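Long-range contacts in protein RIF2 (Saccharomyces cerevisiae, PDB 4BJ1), which interacts with RAP1 and RIF1 at yeast telomeres and takes part in telomere length regulation and transcriptional silencing: residues R43-C48 with S142-V147; D76-I81 with I137-S142; E228-M233 with H275-L280; S261-F266 with N303-K308. One frame throughout, in Å; residues are numbered along the deposited sequence.

How the contacts relate
Contacts 1 and 2 sit at one end of the parallel sheet, in the AAA+-type ASCE region, and contacts 3 and 4 lie in the helical lid, on the other side of the chain's centre. The first two share S142 and touch through neighbouring strands 78-83 and 145-153; contact 1 is mostly thioether and isoleucine packing, contact 2 mostly amide and hydroxyl chemistry in a loop. Both are only partly buried. Contact 3 is the buried one, apolar side chains gathered round F277. Contact 4, about 14 Å from it centre to centre, is partly buried and adds a weak polar bond from N262. Y279 and L280 of contact 3 touch F266 of contact 4.

Contact 1 (R43-C48 with S142-V147); sequences RSMKNC and SIDHIV
The thioether of M45 lies across D144 and I146, and its two outer atoms divide the work. The terminal CE packs on the CB of D144 at 3.8 Å and also comes up to the backbone carbonyl of H145, while SD sits 4.1 Å from CG1 of I146. CG of M45 is anti to the backbone N (chi1 -154°), and a bend at chi2 (58°) then carries SD round toward the strand. I146 answers from its own far end: CG1 is anti to the carbonyl carbon (chi1 -74°), and CD1 reaches 3.4 Å from the carbonyl oxygen of S44. The two backbones stay well apart, with M45 and I146 the nearest pair at 7.6 Å between their CA atoms. That spacing is consistent with the strand order of the parallel sheet, 5-1-4-3-2 as in ASCE and AAA+ folds: strand 184-192 runs between 48-53 and 145-153, and M45 also touches its A185. The same middle strand supplies K187, whose NZ bonds to K46 O and weakly to S44 O, and F186, whose N meets N47 OD1. On the other segment the carboxylate of D144 is not used by M45; OD1 takes a hydrogen bond from N183 ND2. The turn leading into the strand is closed by S142 OG, which donates to D144 O at 2.7 Å, lying in the plane of that carbonyl.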
loop_
_atom_site.group_PDB
_atom_site.type_symbol
_atom_site.label_atom_id
_atom_site.label_comp_id
_atom_site.label_asym_id
_atom_site.label_seq_id
_atom_site.Cartn_x
_atom_site.Cartn_y
_atom_site.Cartn_z
ATOM N N ARG A 43 -15.568 15.119 5.993
ATOM C CA ARG A 43 -14.723 16.265 5.627
ATOM C C ARG A 43 -15.475 17.603 5.704
ATOM O O ARG A 43 -15.244 18.489 4.881
ATOM C CB ARG A 43 -14.051 16.045 4.248
ATOM N N SER A 44 -16.353 17.757 6.707
ATOM C CA SER A 44 -17.111 18.987 6.954
ATOM C C SER A 44 -17.046 19.352 8.436
ATOM O O SER A 44 -16.388 18.653 9.211
ATOM C CB SER A 44 -18.555 18.861 6.470
ATOM O OG SER A 44 -19.336 17.982 7.264
ATOM N N MET A 45 -17.693 20.462 8.823
ATOM C CA MET A 45 -17.715 20.938 10.205
ATOM C C MET A 45 -19.097 20.691 10.838
ATOM O O MET A 45 -19.388 21.202 11.925
ATOM C CB MET A 45 -17.278 22.416 10.262
ATOM C CG MET A 45 -16.665 22.847 11.592
ATOM S SD MET A 45 -15.190 21.927 12.129
ATOM C CE MET A 45 -15.317 22.173 13.919
ATOM N N LYS A 46 -19.933 19.870 10.162
ATOM C CA LYS A 46 -21.276 19.498 10.614
ATOM C C LYS A 46 -21.223 18.207 11.449
ATOM O O LYS A 46 -20.572 17.246 11.040
ATOM C CB LYS A 46 -22.216 19.333 9.408
ATOM N N ASN A 47 -21.886 18.194 12.630
ATOM C CA ASN A 47 -21.937 17.002 13.488
ATOM C C ASN A 47 -22.851 15.978 12.839
ATOM O O ASN A 47 -23.979 16.322 12.486
ATOM C CB ASN A 47 -22.542 17.281 14.883
ATOM C CG ASN A 47 -22.160 18.545 15.591
ATOM O OD1 ASN A 47 -21.131 18.615 16.252
ATOM N ND2 ASN A 47 -23.078 19.499 15.630
ATOM N N CYS A 48 -22.404 14.731 12.694
ATOM C CA CYS A 48 -23.309 13.685 12.213
ATOM C C CYS A 48 -22.970 12.321 12.783
ATOM O O CYS A 48 -21.837 12.046 13.173
ATOM C CB CYS A 48 -23.488 13.641 10.693
ATOM S SG CYS A 48 -25.061 12.882 10.153
ATOM N N SER A 142 -5.460 24.052 16.753
ATOM C CA SER A 142 -6.339 24.893 15.928
ATOM C C SER A 142 -7.546 25.312 16.736
ATOM O O SER A 142 -7.778 24.736 17.790
ATOM C CB SER A 142 -6.753 24.174 14.638
ATOM O OG SER A 142 -7.450 22.961 14.860
ATOM N N ILE A 143 -8.282 26.339 16.281
ATOM C CA ILE A 143 -9.470 26.860 16.963
ATOM C C ILE A 143 -10.598 25.841 16.855
ATOM O O ILE A 143 -11.300 25.589 17.845
ATOM C CB ILE A 143 -9.873 28.265 16.433
ATOM C CG1 ILE A 143 -8.975 29.356 17.015
ATOM C CG2 ILE A 143 -11.349 28.578 16.702
ATOM C CD1 ILE A 143 -8.991 30.595 16.231
ATOM N N ASP A 144 -10.747 25.251 15.657
ATOM C CA ASP A 144 -11.763 24.244 15.374
ATOM C C ASP A 144 -11.213 22.829 15.602
ATOM O O ASP A 144 -10.052 22.566 15.297
ATOM C CB ASP A 144 -12.270 24.397 13.931
ATOM C CG ASP A 144 -12.899 25.741 13.621
ATOM O OD1 ASP A 144 -13.907 26.093 14.279
ATOM O OD2 ASP A 144 -12.411 26.424 12.690
ATOM N N HIS A 145 -12.038 21.924 16.126
ATOM C CA HIS A 145 -11.658 20.537 16.389
ATOM C C HIS A 145 -12.762 19.624 15.929
ATOM O O HIS A 145 -13.911 20.047 15.866
ATOM C CB HIS A 145 -11.432 20.293 17.892
ATOM C CG HIS A 145 -10.496 21.262 18.529
ATOM N ND1 HIS A 145 -9.138 21.013 18.593
ATOM C CD2 HIS A 145 -10.751 22.480 19.070
ATOM C CE1 HIS A 145 -8.613 22.069 19.198
ATOM N NE2 HIS A 145 -9.548 22.984 19.502
ATOM N N ILE A 146 -12.419 18.368 15.614
ATOM C CA ILE A 146 -13.355 17.323 15.215
ATOM C C ILE A 146 -13.035 16.118 16.070
ATOM O O ILE A 146 -11.895 15.641 16.085
ATOM C CB ILE A 146 -13.329 16.996 13.699
ATOM C CG1 ILE A 146 -14.001 18.112 12.872
ATOM C CG2 ILE A 146 -14.005 15.645 13.423
ATOM C CD1 ILE A 146 -13.774 18.019 11.318
ATOM N N VAL A 147 -14.040 15.652 16.801
ATOM C CA VAL A 147 -13.944 14.484 17.645
ATOM C C VAL A 147 -14.603 13.372 16.871
ATOM O O VAL A 147 -15.765 13.516 16.487
ATOM C CB VAL A 147 -14.677 14.693 18.968
ATOM C CG1 VAL A 147 -14.070 13.827 20.045
ATOM C CG2 VAL A 147 -14.655 16.144 19.379
#

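Contact 2 (D76-I81 with I137-S142); sequences DINVVI and INNDES
N78 N donates to S142 OG at 3.2 Å, a fairly straight bond at 158°, and this fastens N78 to the loop after helix 128-137. The hydroxyl is used twice, since it also donates to D144 O. The second link is a weak bond, from N139 ND2 to N78 OD1, 2.9 Å but bent to 130°. The two amides meet tip to tip with their planes 41° apart. CG of N78 is anti to the backbone N, and the side chain sets out toward the loop from its first bond. N139 ND2 has a stronger partner in K136 O, and N78 OD1 also takes part in a weak bond with H145 ND1. Packing fills in around the amides. E141 lays CG 3.5 Å from N78 ND2, V80 CG2 comes to 3.5 Å from N139 ND2 as the two side chains slide past each other in opposite directions, and I137 lies near V80 at the buried end. Strand 78-83 is outermost in this chain's sheet, and N78 is thus tied to the loop by one fairly straight hydrogen bond and one weak amide-to-amide bond, with apolar packing in a lesser part.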
loop_
_atom_site.group_PDB
_atom_site.type_symbol
_atom_site.label_atom_id
_atom_site.label_comp_id
_atom_site.label_asym_id
_atom_site.label_seq_id
_atom_site.Cartn_x
_atom_site.Cartn_y
_atom_site.Cartn_z
ATOM N N ASP A 76 -8.237 19.615 7.118
ATOM C CA ASP A 76 -7.239 20.652 7.430
ATOM C C ASP A 76 -7.456 21.334 8.822
ATOM O O ASP A 76 -6.969 22.455 9.064
ATOM C CB ASP A 76 -7.188 21.690 6.279
ATOM C CG ASP A 76 -8.389 22.633 6.191
ATOM O OD1 ASP A 76 -9.518 22.207 6.557
ATOM O OD2 ASP A 76 -8.203 23.792 5.752
ATOM N N ILE A 77 -8.177 20.631 9.722
ATOM C CA ILE A 77 -8.553 21.040 11.075
ATOM C C ILE A 77 -8.178 19.903 12.024
ATOM O O ILE A 77 -8.110 18.757 11.578
ATOM C CB ILE A 77 -10.079 21.358 11.022
ATOM C CG1 ILE A 77 -10.330 22.883 11.011
ATOM C CG2 ILE A 77 -10.929 20.639 12.081
ATOM C CD1 ILE A 77 -10.058 23.642 9.609
ATOM N N ASN A 78 -7.905 20.194 13.303
ATOM C CA ASN A 78 -7.549 19.142 14.260
ATOM C C ASN A 78 -8.631 18.052 14.398
ATOM O O ASN A 78 -9.818 18.351 14.537
ATOM C CB ASN A 78 -7.183 19.724 15.603
ATOM C CG ASN A 78 -6.748 18.700 16.601
ATOM O OD1 ASN A 78 -7.557 18.180 17.378
ATOM N ND2 ASN A 78 -5.449 18.444 16.646
ATOM N N VAL A 79 -8.204 16.779 14.294
ATOM C CA VAL A 79 -9.050 15.586 14.384
ATOM C C VAL A 79 -8.542 14.783 15.570
ATOM O O VAL A 79 -7.337 14.619 15.713
ATOM C CB VAL A 79 -9.076 14.758 13.071
ATOM C CG1 VAL A 79 -10.016 13.573 13.196
ATOM C CG2 VAL A 79 -9.467 15.615 11.868
ATOM N N VAL A 80 -9.461 14.380 16.463
ATOM C CA VAL A 80 -9.246 13.596 17.688
ATOM C C VAL A 80 -10.065 12.315 17.527
ATOM O O VAL A 80 -11.113 12.338 16.875
ATOM C CB VAL A 80 -9.630 14.411 18.960
ATOM C CG1 VAL A 80 -10.081 13.528 20.122
ATOM C CG2 VAL A 80 -8.485 15.312 19.395
ATOM N N ILE A 81 -9.558 11.195 18.066
ATOM C CA ILE A 81 -10.223 9.909 17.977
ATOM C C ILE A 81 -10.544 9.402 19.361
ATOM O O ILE A 81 -9.668 9.377 20.234
ATOM C CB ILE A 81 -9.362 8.866 17.211
ATOM C CG1 ILE A 81 -8.632 9.482 15.940
ATOM C CG2 ILE A 81 -10.177 7.598 16.877
ATOM C CD1 ILE A 81 -9.475 10.111 14.738
ATOM N N ILE A 137 -9.354 17.265 23.211
ATOM C CA ILE A 137 -9.764 18.474 22.483
ATOM C C ILE A 137 -8.983 19.702 22.910
ATOM O O ILE A 137 -8.874 20.631 22.123
ATOM C CB ILE A 137 -11.297 18.691 22.596
ATOM C CG1 ILE A 137 -12.085 17.765 21.670
ATOM C CG2 ILE A 137 -11.717 20.133 22.373
ATOM C CD1 ILE A 137 -13.615 17.891 21.922
ATOM N N ASN A 138 -8.410 19.714 24.114
ATOM C CA ASN A 138 -7.656 20.883 24.563
ATOM C C ASN A 138 -6.280 21.069 23.886
ATOM O O ASN A 138 -5.497 21.914 24.323
ATOM C CB ASN A 138 -7.524 20.919 26.075
ATOM C CG ASN A 138 -7.918 22.266 26.610
ATOM O OD1 ASN A 138 -9.088 22.513 26.903
ATOM N ND2 ASN A 138 -6.968 23.192 26.662
ATOM N N ASN A 139 -6.007 20.329 22.798
ATOM C CA ASN A 139 -4.770 20.468 22.026
ATOM C C ASN A 139 -4.763 21.874 21.396
ATOM O O ASN A 139 -5.673 22.212 20.638
ATOM C CB ASN A 139 -4.654 19.367 20.967
ATOM C CG ASN A 139 -5.833 19.265 20.016
ATOM O OD1 ASN A 139 -5.996 20.077 19.105
ATOM N ND2 ASN A 139 -6.685 18.264 20.191
ATOM N N ASP A 140 -3.810 22.729 21.794
ATOM C CA ASP A 140 -3.745 24.088 21.246
ATOM C C ASP A 140 -3.103 24.040 19.837
ATOM O O ASP A 140 -2.052 24.641 19.568
ATOM C CB ASP A 140 -3.068 25.063 22.232
ATOM C CG ASP A 140 -3.745 25.131 23.598
ATOM O OD1 ASP A 140 -4.945 25.527 23.658
ATOM O OD2 ASP A 140 -3.083 24.799 24.605
ATOM N N GLU A 141 -3.767 23.269 18.957
ATOM C CA GLU A 141 -3.401 22.985 17.578
ATOM C C GLU A 141 -4.109 23.933 16.618
ATOM O O GLU A 141 -3.450 24.506 15.743
ATOM C CB GLU A 141 -3.755 21.525 17.222
ATOM C CG GLU A 141 -2.877 20.489 17.896
ATOM C CD GLU A 141 -1.719 20.046 17.031
ATOM O OE1 GLU A 141 -1.915 19.106 16.226
ATOM O OE2 GLU A 141 -0.634 20.666 17.125
ATOM N N SER A 142 -5.460 24.052 16.753
ATOM C CA SER A 142 -6.339 24.893 15.928
ATOM C C SER A 142 -7.546 25.312 16.736
ATOM O O SER A 142 -7.778 24.736 17.790
ATOM C CB SER A 142 -6.753 24.174 14.638
ATOM O OG SER A 142 -7.450 22.961 14.860
#

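Contact 3 (E228-M233 with H275-L280); sequences EYLKKM and HPFTYL
Helices 228-233 and 276-280 run in roughly the same direction, their axes 27° apart and 10.6 Å from each other at closest approach, with L230 and F277 the nearest pair by CA. L230 brings CD2 over the centre of the F277 ring, 3.7 Å from the centroid and only 9° off the ring normal, a clear CH-pi contact. The rim of the same ring is touched by two more residues of helix 228-233: Y229 CB lies in the plane beside CZ at 3.8 Å, and M233 SD stands at the edge, 3.8 Å from CD2, as a Met-aromatic contact. The other branch of L230, CD1, packs on CB of P276 at 3.9 Å, the two side chains crossing at about a right angle. These are the first and fourth helices of the AAA+ lid region. The F277 ring also stacks with H59 and touches Y25, so it lies where the lid meets helices 58-74 and 10-26. An alanine at F277 would probably leave L230 CD2 without its aromatic face, deprive M233 of its sulfur-aromatic partner and open a gap between the two helices. One turn further on, L280 CD2 comes 3.8 Å from L230 CD2, and M233 CE, turned by a bend at chi3, lies near F277 O. F267 packs on L230 and F266 on L280, both from helix 262-272.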
loop_
_atom_site.group_PDB
_atom_site.type_symbol
_atom_site.label_atom_id
_atom_site.label_comp_id
_atom_site.label_asym_id
_atom_site.label_seq_id
_atom_site.Cartn_x
_atom_site.Cartn_y
_atom_site.Cartn_z
ATOM N N GLU A 228 -15.759 -12.053 -9.345
ATOM C CA GLU A 228 -15.169 -10.991 -10.159
ATOM C C GLU A 228 -14.204 -10.123 -9.344
ATOM O O GLU A 228 -13.105 -9.823 -9.821
ATOM C CB GLU A 228 -16.293 -10.141 -10.765
ATOM C CG GLU A 228 -15.844 -9.113 -11.794
ATOM C CD GLU A 228 -16.781 -7.925 -11.941
ATOM O OE1 GLU A 228 -18.013 -8.136 -12.066
ATOM O OE2 GLU A 228 -16.277 -6.777 -11.935
ATOM N N TYR A 229 -14.601 -9.760 -8.110
ATOM C CA TYR A 229 -13.796 -8.929 -7.218
ATOM C C TYR A 229 -12.668 -9.675 -6.535
ATOM O O TYR A 229 -11.644 -9.068 -6.225
ATOM C CB TYR A 229 -14.669 -8.198 -6.205
ATOM C CG TYR A 229 -15.455 -7.063 -6.831
ATOM C CD1 TYR A 229 -14.812 -6.043 -7.530
ATOM C CD2 TYR A 229 -16.838 -6.994 -6.700
ATOM C CE1 TYR A 229 -15.531 -5.002 -8.118
ATOM C CE2 TYR A 229 -17.568 -5.960 -7.288
ATOM C CZ TYR A 229 -16.909 -4.958 -7.985
ATOM O OH TYR A 229 -17.625 -3.921 -8.531
ATOM N N LEU A 230 -12.827 -10.982 -6.314
ATOM C CA LEU A 230 -11.767 -11.795 -5.711
ATOM C C LEU A 230 -10.623 -11.955 -6.715
ATOM O O LEU A 230 -9.461 -11.941 -6.320
ATOM C CB LEU A 230 -12.300 -13.174 -5.312
ATOM C CG LEU A 230 -13.171 -13.258 -4.073
ATOM C CD1 LEU A 230 -14.022 -14.496 -4.123
ATOM C CD2 LEU A 230 -12.332 -13.234 -2.798
ATOM N N LYS A 231 -10.963 -12.097 -8.015
ATOM C CA LYS A 231 -10.008 -12.213 -9.109
ATOM C C LYS A 231 -9.261 -10.886 -9.232
ATOM O O LYS A 231 -8.037 -10.899 -9.311
ATOM C CB LYS A 231 -10.723 -12.558 -10.419
ATOM C CG LYS A 231 -11.303 -13.975 -10.457
ATOM C CD LYS A 231 -12.311 -14.149 -11.596
ATOM C CE LYS A 231 -13.196 -15.367 -11.461
ATOM N NZ LYS A 231 -14.491 -15.173 -12.174
ATOM N N LYS A 232 -9.985 -9.737 -9.147
ATOM C CA LYS A 232 -9.375 -8.397 -9.203
ATOM C C LYS A 232 -8.320 -8.223 -8.123
ATOM O O LYS A 232 -7.256 -7.643 -8.383
ATOM C CB LYS A 232 -10.428 -7.281 -9.117
ATOM C CG LYS A 232 -11.196 -7.106 -10.409
ATOM C CD LYS A 232 -12.094 -5.891 -10.411
ATOM C CE LYS A 232 -12.992 -5.905 -11.629
ATOM N NZ LYS A 232 -14.034 -4.846 -11.569
ATOM N N MET A 233 -8.604 -8.780 -6.926
ATOM C CA MET A 233 -7.746 -8.721 -5.751
ATOM C C MET A 233 -6.342 -9.272 -6.015
ATOM O O MET A 233 -5.378 -8.719 -5.485
ATOM C CB MET A 233 -8.411 -9.430 -4.556
ATOM C CG MET A 233 -7.838 -9.023 -3.215
ATOM S SD MET A 233 -8.536 -9.979 -1.842
ATOM C CE MET A 233 -7.145 -10.753 -1.321
ATOM N N HIS A 275 -16.096 -16.168 4.471
ATOM C CA HIS A 275 -15.266 -14.965 4.402
ATOM C C HIS A 275 -14.218 -15.148 3.294
ATOM O O HIS A 275 -13.045 -15.390 3.608
ATOM C CB HIS A 275 -14.638 -14.684 5.782
ATOM C CG HIS A 275 -15.646 -14.423 6.870
ATOM N ND1 HIS A 275 -16.148 -13.150 7.105
ATOM C CD2 HIS A 275 -16.187 -15.275 7.770
ATOM C CE1 HIS A 275 -16.987 -13.278 8.116
ATOM N NE2 HIS A 275 -17.033 -14.535 8.561
ATOM N N PRO A 276 -14.627 -15.112 1.992
ATOM C CA PRO A 276 -13.668 -15.425 0.911
ATOM C C PRO A 276 -12.486 -14.489 0.737
ATOM O O PRO A 276 -11.421 -14.974 0.366
ATOM C CB PRO A 276 -14.529 -15.436 -0.354
ATOM C CG PRO A 276 -15.727 -14.628 -0.009
ATOM C CD PRO A 276 -15.982 -14.899 1.446
ATOM N N PHE A 277 -12.660 -13.172 0.976
ATOM C CA PHE A 277 -11.589 -12.185 0.769
ATOM C C PHE A 277 -10.409 -12.410 1.708
ATOM O O PHE A 277 -9.266 -12.425 1.264
ATOM C CB PHE A 277 -12.134 -10.746 0.834
ATOM C CG PHE A 277 -12.932 -10.368 -0.392
ATOM C CD1 PHE A 277 -14.281 -10.673 -0.485
ATOM C CD2 PHE A 277 -12.324 -9.751 -1.473
ATOM C CE1 PHE A 277 -15.015 -10.347 -1.632
ATOM C CE2 PHE A 277 -13.058 -9.431 -2.623
ATOM C CZ PHE A 277 -14.403 -9.720 -2.687
ATOM N N THR A 278 -10.713 -12.684 2.975
ATOM C CA THR A 278 -9.766 -12.968 4.042
ATOM C C THR A 278 -9.083 -14.308 3.796
ATOM O O THR A 278 -7.856 -14.358 3.877
ATOM C CB THR A 278 -10.497 -12.906 5.375
ATOM O OG1 THR A 278 -11.023 -11.588 5.542
ATOM C CG2 THR A 278 -9.609 -13.271 6.535
ATOM N N TYR A 279 -9.855 -15.383 3.461
ATOM C CA TYR A 279 -9.281 -16.701 3.162
ATOM C C TYR A 279 -8.304 -16.574 1.968
ATOM O O TYR A 279 -7.168 -17.039 2.068
ATOM C CB TYR A 279 -10.370 -17.783 2.951
ATOM C CG TYR A 279 -9.852 -19.204 3.062
ATOM C CD1 TYR A 279 -9.230 -19.824 1.985
ATOM C CD2 TYR A 279 -9.995 -19.934 4.238
ATOM C CE1 TYR A 279 -8.697 -21.110 2.093
ATOM C CE2 TYR A 279 -9.510 -21.245 4.345
ATOM C CZ TYR A 279 -8.848 -21.826 3.268
ATOM O OH TYR A 279 -8.282 -23.082 3.326
ATOM N N LEU A 280 -8.693 -15.846 0.903
ATOM C CA LEU A 280 -7.823 -15.625 -0.255
ATOM C C LEU A 280 -6.592 -14.754 0.077
ATOM O O LEU A 280 -5.472 -15.076 -0.345
ATOM C CB LEU A 280 -8.615 -15.034 -1.432
ATOM C CG LEU A 280 -7.841 -14.750 -2.705
ATOM C CD1 LEU A 280 -7.349 -16.028 -3.352
ATOM C CD2 LEU A 280 -8.658 -13.916 -3.643
#

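Contact 4 (S261-F266 with N303-K308); sequences SNLAIF and NRLTIK
L305 lays its CG over one face of the F266 ring, offset toward the rim, 4.0 Å from CD2, and this is the tightly packed half of the contact. CG of L305 is anti to the backbone N (chi1 -170°); its CD2 meets CD1 of L263 at 3.6 Å. A283 of helix 276-290 packs on F266, Y284 on L305, and V252 and L256 of helix 243-257 touch L263, so these three side chains, L263, F266 and L305, belong to the interior of the helical lid. Toward solvent, I307, itself exposed, comes at the F266 ring obliquely, CG2 3.7 Å from CD2, while T306 O stands at the ring's edge. The other half is looser and polar. N262, in the first turn of helix 262-272, donates from ND2 to L305 O in a weak bond of 3.3 Å and 139°, with N303 O 3.0 Å from the same nitrogen and T306 CG2 lying at 3.5 Å. An alanine at N262 would probably leave L305 O without this donor and T306 CG2 without its neighbour. N303 itself is exposed and turns its amide to D299. The chain from L305 to I307 is held to helix 262-272 by apolar packing on F266 and L263, and the asparagine adds one weak bond to a carbonyl at the boundary with solvent.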
loop_
_atom_site.group_PDB
_atom_site.type_symbol
_atom_site.label_atom_id
_atom_site.label_comp_id
_atom_site.label_asym_id
_atom_site.label_seq_id
_atom_site.Cartn_x
_atom_site.Cartn_y
_atom_site.Cartn_z
ATOM N N SER A 261 -7.906 -26.421 -12.697
ATOM C CA SER A 261 -6.660 -25.948 -12.096
ATOM C C SER A 261 -6.786 -25.705 -10.593
ATOM O O SER A 261 -7.901 -25.503 -10.091
ATOM C CB SER A 261 -6.155 -24.695 -12.803
ATOM O OG SER A 261 -6.988 -23.598 -12.493
ATOM N N ASN A 262 -5.630 -25.699 -9.886
ATOM C CA ASN A 262 -5.549 -25.448 -8.450
ATOM C C ASN A 262 -6.242 -24.131 -8.124
ATOM O O ASN A 262 -7.119 -24.111 -7.251
ATOM C CB ASN A 262 -4.094 -25.394 -8.003
ATOM C CG ASN A 262 -3.441 -26.733 -7.861
ATOM O OD1 ASN A 262 -3.512 -27.585 -8.737
ATOM N ND2 ASN A 262 -2.745 -26.928 -6.766
ATOM N N LEU A 263 -5.901 -23.052 -8.885
ATOM C CA LEU A 263 -6.478 -21.722 -8.704
ATOM C C LEU A 263 -7.991 -21.686 -8.931
ATOM O O LEU A 263 -8.707 -21.145 -8.081
ATOM C CB LEU A 263 -5.744 -20.695 -9.573
ATOM C CG LEU A 263 -5.857 -19.206 -9.222
ATOM C CD1 LEU A 263 -5.598 -18.940 -7.743
ATOM C CD2 LEU A 263 -4.913 -18.388 -10.084
ATOM N N ALA A 264 -8.481 -22.309 -10.033
ATOM C CA ALA A 264 -9.915 -22.383 -10.356
ATOM C C ALA A 264 -10.694 -23.165 -9.300
ATOM O O ALA A 264 -11.751 -22.706 -8.857
ATOM C CB ALA A 264 -10.123 -22.994 -11.720
ATOM N N ILE A 265 -10.153 -24.331 -8.881
ATOM C CA ILE A 265 -10.730 -25.212 -7.854
ATOM C C ILE A 265 -10.766 -24.463 -6.512
ATOM O O ILE A 265 -11.756 -24.556 -5.784
ATOM C CB ILE A 265 -9.914 -26.544 -7.788
ATOM C CG1 ILE A 265 -10.286 -27.483 -8.946
ATOM C CG2 ILE A 265 -10.033 -27.249 -6.441
ATOM C CD1 ILE A 265 -9.212 -28.401 -9.329
ATOM N N PHE A 266 -9.694 -23.696 -6.211
ATOM C CA PHE A 266 -9.588 -22.916 -4.985
ATOM C C PHE A 266 -10.717 -21.911 -4.951
ATOM O O PHE A 266 -11.388 -21.796 -3.929
ATOM C CB PHE A 266 -8.220 -22.216 -4.889
ATOM C CG PHE A 266 -7.947 -21.572 -3.546
ATOM C CD1 PHE A 266 -8.321 -20.254 -3.297
ATOM C CD2 PHE A 266 -7.296 -22.278 -2.538
ATOM C CE1 PHE A 266 -8.097 -19.671 -2.050
ATOM C CE2 PHE A 266 -7.043 -21.681 -1.295
ATOM C CZ PHE A 266 -7.446 -20.380 -1.062
ATOM N N ASN A 303 0.624 -25.277 -8.937
ATOM C CA ASN A 303 0.700 -26.588 -8.307
ATOM C C ASN A 303 0.509 -26.692 -6.790
ATOM O O ASN A 303 0.109 -27.762 -6.332
ATOM C CB ASN A 303 2.060 -27.225 -8.662
ATOM C CG ASN A 303 2.482 -27.063 -10.112
ATOM O OD1 ASN A 303 1.744 -27.391 -11.052
ATOM N ND2 ASN A 303 3.679 -26.536 -10.327
ATOM N N ARG A 304 0.818 -25.661 -6.008
ATOM C CA ARG A 304 0.729 -25.809 -4.554
ATOM C C ARG A 304 -0.496 -25.187 -3.880
ATOM O O ARG A 304 -0.778 -25.586 -2.751
ATOM C CB ARG A 304 2.006 -25.289 -3.872
ATOM C CG ARG A 304 3.258 -26.132 -4.125
ATOM C CD ARG A 304 4.133 -26.250 -2.883
ATOM N NE ARG A 304 3.544 -27.128 -1.862
ATOM C CZ ARG A 304 3.018 -26.715 -0.707
ATOM N NH1 ARG A 304 3.005 -25.423 -0.399
ATOM N NH2 ARG A 304 2.514 -27.593 0.151
ATOM N N LEU A 305 -1.200 -24.215 -4.513
ATOM C CA LEU A 305 -2.367 -23.536 -3.906
ATOM C C LEU A 305 -3.599 -24.414 -3.873
ATOM O O LEU A 305 -4.235 -24.617 -4.901
ATOM C CB LEU A 305 -2.684 -22.203 -4.614
ATOM C CG LEU A 305 -3.708 -21.246 -3.970
ATOM C CD1 LEU A 305 -3.275 -20.803 -2.574
ATOM C CD2 LEU A 305 -3.866 -19.998 -4.799
ATOM N N THR A 306 -3.925 -24.951 -2.691
ATOM C CA THR A 306 -5.101 -25.787 -2.442
ATOM C C THR A 306 -5.675 -25.394 -1.097
ATOM O O THR A 306 -4.992 -24.724 -0.327
ATOM C CB THR A 306 -4.763 -27.279 -2.474
ATOM O OG1 THR A 306 -3.663 -27.553 -1.616
ATOM C CG2 THR A 306 -4.497 -27.795 -3.868
ATOM N N ILE A 307 -6.921 -25.798 -0.795
ATOM C CA ILE A 307 -7.518 -25.450 0.499
ATOM C C ILE A 307 -6.902 -26.315 1.600
ATOM O O ILE A 307 -6.850 -25.890 2.751
ATOM C CB ILE A 307 -9.065 -25.415 0.508
ATOM C CG1 ILE A 307 -9.677 -26.799 0.319
ATOM C CG2 ILE A 307 -9.586 -24.410 -0.523
ATOM C CD1 ILE A 307 -11.060 -26.882 0.789
ATOM N N LYS A 308 -6.350 -27.481 1.216
ATOM C CA LYS A 308 -5.646 -28.395 2.110
ATOM C C LYS A 308 -4.223 -27.887 2.439
ATOM O O LYS A 308 -3.627 -28.372 3.400
ATOM C CB LYS A 308 -5.618 -29.817 1.523
#